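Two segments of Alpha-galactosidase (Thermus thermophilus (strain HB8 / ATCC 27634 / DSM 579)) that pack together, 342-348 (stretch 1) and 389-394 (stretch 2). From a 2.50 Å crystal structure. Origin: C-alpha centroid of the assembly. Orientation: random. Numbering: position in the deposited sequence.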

# COMPACT_ATOMS: atom_id res chain seq x y z
N PRO E 342 -26.18 -21.56 -18.51
CA PRO E 342 -27.13 -20.53 -18.06
C PRO E 342 -28.51 -21.12 -17.85
O PRO E 342 -29.13 -21.63 -18.79
CB PRO E 342 -27.11 -19.53 -19.23
CG PRO E 342 -25.76 -19.71 -19.83
CD PRO E 342 -25.49 -21.18 -19.75
N VAL E 343 -29.00 -21.07 -16.62
CA VAL E 343 -30.22 -21.81 -16.30
C VAL E 343 -31.41 -21.22 -17.04
O VAL E 343 -32.05 -21.90 -17.86
CB VAL E 343 -30.43 -21.86 -14.78
CG1 VAL E 343 -31.84 -22.26 -14.46
CG2 VAL E 343 -29.43 -22.84 -14.16
N LEU E 344 -31.72 -19.95 -16.81
CA LEU E 344 -32.97 -19.41 -17.34
C LEU E 344 -32.90 -19.22 -18.85
O LEU E 344 -33.87 -19.50 -19.56
CB LEU E 344 -33.31 -18.10 -16.63
CG LEU E 344 -33.54 -18.38 -15.14
CD1 LEU E 344 -33.76 -17.11 -14.32
CD2 LEU E 344 -34.72 -19.34 -14.96
N ALA E 345 -31.75 -18.79 -19.38
CA ALA E 345 -31.63 -18.57 -20.82
C ALA E 345 -31.68 -19.87 -21.63
O ALA E 345 -31.80 -19.80 -22.86
CB ALA E 345 -30.34 -17.79 -21.12
N SER E 346 -31.58 -21.03 -20.98
CA SER E 346 -31.64 -22.33 -21.64
C SER E 346 -33.06 -22.83 -21.80
O SER E 346 -33.28 -23.77 -22.57
CB SER E 346 -30.85 -23.38 -20.86
OG SER E 346 -29.44 -23.17 -20.96
N LEU E 347 -34.02 -22.24 -21.09
CA LEU E 347 -35.37 -22.77 -21.07
C LEU E 347 -36.01 -22.69 -22.46
O LEU E 347 -35.82 -21.71 -23.19
CB LEU E 347 -36.21 -22.01 -20.05
CG LEU E 347 -35.77 -22.10 -18.59
CD1 LEU E 347 -36.67 -21.27 -17.66
CD2 LEU E 347 -35.74 -23.57 -18.16
N GLY E 348 -36.75 -23.73 -22.82
CA GLY E 348 -37.33 -23.84 -24.13
C GLY E 348 -36.47 -24.54 -25.15
O GLY E 348 -36.99 -25.01 -26.16
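Stretch 2, residues 389-394: HRLWLM

The centre of this contact is Leu393, whose CA-to-CB bond points toward stretch 1 and whose two methyls meet three different side chains. Leu393 CD1 lies 3.5 Å from Val343 CG1, the closest approach between the stretches. Leu393 CD2 lies 3.7 Å from Leu347 CD1 and 4.1 Å from Leu344 CD2. Carbon-carbon separations of this size are van der Waals contacts, so Leu393 rests against Val343, Leu344 and Leu347.

The turn of stretch 1 places Val343 and Leu347 on the side facing stretch 2; Leu344 reaches it with the end of its side chain. Residues 343-346 have helical phi/psi values without the regular bonding of a helix; the turn is nevertheless held by Ser346 N to Val343 O at 3.3 Å and Leu347 N to Leu344 O at 3.1 Å. Val343 and Leu347, four residues apart, both direct CA-to-CB toward stretch 2, whereas Ala345 and Ser346 remain out of reach. Ser346 OG instead donates to Pro342 O at 2.7 Å, tying the turn to its own beginning.

Stretch 2 enters as loop and becomes a 3-10 segment at 391-394 that continues beyond it. Bonds from Leu393 N to Arg390 O at 3.1 Å and from Met394 N to Leu391 O at 2.9 Å show the i to i-3 spacing expected of that conformation. The nearest CA pairs, Val343 CA to Arg390 CA at 9.3 Å and Leu347 CA to Leu393 CA at 8.8 Å, pair earlier with earlier and later with later residues, so the two chains advance in the same general sense. Such wide backbone separations leave the contact to side chains, and no hydrogen bond crosses between the stretches.

Outward from Leu393, Trp392 meets Leu344. Both CA-to-CB bonds point sideways, but the side-chain ends come nearer, bringing Trp392 CH2 to 4.0 Å from Leu344 CD2. The methyl approaches the indole obliquely. At the ring's nitrogen, Trp392 NE1 donates to His389 O at 2.8 Å with an N-H...O angle of 145°, which helps fix the indole against its own stretch.

The polar edge is Arg390. Its CA-to-CB bond points toward stretch 1, and Val343 CG2 lies over one face of the guanidinium, 3.7 Å from Arg390 CZ. That face packs against a methyl while the nitrogens NE, NH1 and NH2 are hydrogen-bonded elsewhere in the structure. Val343 links the apolar centre to the polar edge, its closest approach to Leu393 being through CG1 and to Arg390 through CG2, within a modest total buried area of 226 Å².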

# COMPACT_ATOMS: atom_id res chain seq x y z
N HIS E 389 -33.37 -25.54 -4.70
CA HIS E 389 -33.91 -24.20 -4.93
C HIS E 389 -34.21 -23.93 -6.39
O HIS E 389 -34.51 -22.79 -6.75
CB HIS E 389 -32.96 -23.13 -4.40
CG HIS E 389 -32.73 -23.20 -2.93
ND1 HIS E 389 -31.84 -24.08 -2.35
CD2 HIS E 389 -33.30 -22.52 -1.91
CE1 HIS E 389 -31.86 -23.92 -1.04
NE2 HIS E 389 -32.74 -22.98 -0.75
N ARG E 390 -34.14 -24.96 -7.23
CA ARG E 390 -34.47 -24.80 -8.64
C ARG E 390 -35.55 -25.78 -9.10
O ARG E 390 -35.75 -25.93 -10.31
CB ARG E 390 -33.20 -24.93 -9.49
CG ARG E 390 -32.32 -23.70 -9.41
CD ARG E 390 -31.00 -23.90 -10.12
NE ARG E 390 -30.31 -22.64 -10.37
CZ ARG E 390 -29.00 -22.53 -10.47
NH1 ARG E 390 -28.24 -23.61 -10.35
NH2 ARG E 390 -28.43 -21.34 -10.71
N LEU E 391 -36.25 -26.43 -8.16
CA LEU E 391 -37.23 -27.44 -8.56
C LEU E 391 -38.45 -26.83 -9.24
O LEU E 391 -39.11 -27.53 -10.02
CB LEU E 391 -37.64 -28.28 -7.35
CG LEU E 391 -36.53 -29.15 -6.77
CD1 LEU E 391 -36.96 -29.79 -5.49
CD2 LEU E 391 -36.13 -30.22 -7.78
N TRP E 392 -38.73 -25.54 -9.00
CA TRP E 392 -39.81 -24.85 -9.69
C TRP E 392 -39.63 -24.86 -11.20
O TRP E 392 -40.60 -24.62 -11.93
CB TRP E 392 -39.93 -23.40 -9.20
CG TRP E 392 -38.63 -22.66 -9.10
CD1 TRP E 392 -37.71 -22.76 -8.10
CD2 TRP E 392 -38.09 -21.72 -10.04
NE1 TRP E 392 -36.63 -21.95 -8.37
CE2 TRP E 392 -36.84 -21.30 -9.55
CE3 TRP E 392 -38.54 -21.20 -11.26
CZ2 TRP E 392 -36.05 -20.38 -10.23
CZ3 TRP E 392 -37.76 -20.30 -11.92
CH2 TRP E 392 -36.52 -19.90 -11.41
N LEU E 393 -38.44 -25.14 -11.71
CA LEU E 393 -38.25 -25.25 -13.15
C LEU E 393 -38.80 -26.54 -13.74
O LEU E 393 -38.67 -26.74 -14.95
CB LEU E 393 -36.76 -25.14 -13.49
CG LEU E 393 -36.31 -23.72 -13.22
CD1 LEU E 393 -34.80 -23.69 -13.16
CD2 LEU E 393 -36.88 -22.77 -14.26
N MET E 394 -39.38 -27.43 -12.93
CA MET E 394 -39.98 -28.65 -13.47
C MET E 394 -41.18 -28.34 -14.35
O MET E 394 -41.63 -29.21 -15.10
CB MET E 394 -40.40 -29.58 -12.33
CG MET E 394 -39.25 -30.36 -11.72
SD MET E 394 -39.85 -31.23 -10.27
CE MET E 394 -40.94 -32.44 -11.04